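Local coordinates for protein putative N-acetylmuramoyl-L-alanine amidase (Neisseria meningitidis MC58, PDB 3CZX) that probably hydrolyses the link between N-acetylmuramoyl residues and L-amino acids in cell-wall glycopeptides, and binds zinc, at residues Leu93-Asn98 and Lys124-Gly129. Sequence-based numbering, arbitrary orientation.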
# COMPACT_ATOMS: atom_id res chain seq x y z
N LEU A 93 -17.60 -14.89 2.70
CA LEU A 93 -18.42 -15.93 2.11
C LEU A 93 -17.57 -17.16 1.97
O LEU A 93 -16.52 -17.09 1.36
CB LEU A 93 -18.87 -15.49 0.72
CG LEU A 93 -19.73 -16.42 -0.09
CD1 LEU A 93 -21.14 -16.42 0.54
CD2 LEU A 93 -19.76 -16.02 -1.64
N SER A 94 -18.01 -18.30 2.50
CA SER A 94 -17.27 -19.53 2.28
C SER A 94 -18.16 -20.72 2.58
O SER A 94 -19.32 -20.54 2.92
CB SER A 94 -16.02 -19.56 3.15
OG SER A 94 -15.09 -20.57 2.78
N THR A 95 -17.58 -21.90 2.48
CA THR A 95 -18.23 -23.13 2.98
C THR A 95 -18.25 -23.13 4.52
O THR A 95 -17.40 -22.53 5.17
CB THR A 95 -17.42 -24.37 2.52
OG1 THR A 95 -16.03 -24.22 2.87
CG2 THR A 95 -17.50 -24.58 1.01
N PRO A 96 -19.21 -23.85 5.12
CA PRO A 96 -19.23 -23.98 6.56
C PRO A 96 -17.95 -24.45 7.22
O PRO A 96 -17.64 -24.05 8.35
CB PRO A 96 -20.37 -24.98 6.78
CG PRO A 96 -21.28 -24.71 5.67
CD PRO A 96 -20.38 -24.49 4.49
N LYS A 97 -17.18 -25.28 6.53
CA LYS A 97 -15.86 -25.67 7.02
C LYS A 97 -15.03 -24.45 7.50
O LYS A 97 -14.29 -24.52 8.48
CB LYS A 97 -15.07 -26.40 5.89
CG LYS A 97 -13.64 -26.75 6.27
CD LYS A 97 -12.89 -27.55 5.22
CE LYS A 97 -11.39 -27.57 5.56
NZ LYS A 97 -10.53 -28.35 4.66
N ASN A 98 -15.14 -23.37 6.74
CA ASN A 98 -14.37 -22.16 6.97
C ASN A 98 -15.08 -21.11 7.86
O ASN A 98 -14.62 -19.97 7.96
CB ASN A 98 -14.08 -21.54 5.59
CG ASN A 98 -13.05 -22.34 4.82
OD1 ASN A 98 -13.26 -22.71 3.66
ND2 ASN A 98 -11.92 -22.54 5.42
N LYS A 124 -20.97 -15.71 6.01
CA LYS A 124 -22.12 -16.03 5.19
C LYS A 124 -21.79 -17.28 4.38
O LYS A 124 -20.68 -17.41 3.86
CB LYS A 124 -22.45 -14.86 4.29
CG LYS A 124 -23.05 -13.74 5.16
CD LYS A 124 -24.16 -13.05 4.51
CE LYS A 124 -24.62 -11.86 5.36
NZ LYS A 124 -25.00 -10.67 4.52
N PRO A 125 -22.74 -18.23 4.30
CA PRO A 125 -22.44 -19.50 3.64
C PRO A 125 -22.53 -19.43 2.14
O PRO A 125 -23.31 -18.67 1.61
CB PRO A 125 -23.55 -20.43 4.17
CG PRO A 125 -24.71 -19.50 4.36
CD PRO A 125 -24.08 -18.23 4.90
N ASP A 126 -21.77 -20.28 1.47
CA ASP A 126 -21.78 -20.30 0.00
C ASP A 126 -23.14 -20.69 -0.60
O ASP A 126 -23.54 -20.15 -1.64
CB ASP A 126 -20.68 -21.24 -0.51
CG ASP A 126 -20.89 -22.69 -0.10
OD1 ASP A 126 -20.85 -23.57 -0.98
OD2 ASP A 126 -21.09 -22.96 1.10
N ASN A 127 -23.88 -21.57 0.08
CA ASN A 127 -25.14 -22.09 -0.46
C ASN A 127 -26.20 -21.03 -0.67
O ASN A 127 -27.18 -21.27 -1.39
CB ASN A 127 -25.68 -23.25 0.40
CG ASN A 127 -26.33 -22.79 1.70
OD1 ASN A 127 -26.05 -21.72 2.22
ND2 ASN A 127 -27.22 -23.64 2.25
N ALA A 128 -26.01 -19.87 -0.05
CA ALA A 128 -26.93 -18.75 -0.16
C ALA A 128 -26.28 -17.52 -0.83
O ALA A 128 -26.87 -16.44 -0.86
CB ALA A 128 -27.46 -18.40 1.22
N GLY A 129 -25.08 -17.70 -1.38
CA GLY A 129 -24.26 -16.59 -1.84
C GLY A 129 -24.57 -16.16 -3.26
O GLY A 129 -25.02 -16.97 -4.08
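Strands 91-94 and 123-125 end side by side and parallel, as the two strands of a beta-alpha-beta unit linked by helix 99-113. Strand 123-125 is an outermost strand of the chain's mixed sheet, so the contact joins an edge strand to its neighbour. Two backbone hydrogen bonds join them. S94 N gives its hydrogen to K124 O at 3.1 Å, and the donor lies nearly along the C=O axis (169°). D126 N reaches S94 O at 2.9 Å, but the bond is bent (128°) and weak. CA-H...O contacts supplement both acceptors: L93 CA lies 3.2 Å from K124 O, and P125 CA lies 3.4 Å from S94 O.

L93 carries most of the side-chain contact. Its CG is anti to the backbone N, and CD1 lies 3.3 Å from P125 O and 3.9 Å from G129 CA. L134 and A137 of helix 134-138 also pack on this side chain.

D126 holds CG in the crowded position between its N and carbonyl carbon (chi1 63°). This brings OD2 to 3.4 Å from T95 CA, while the T95 and D126 side chains cross obliquely, with T95 CG2 3.9 Å from D126 OD2.

K124 turns its amine away to a salt bridge with E91, and S94 OG bonds to G141 O. Main-chain hydrogen bonds therefore hold the pairing.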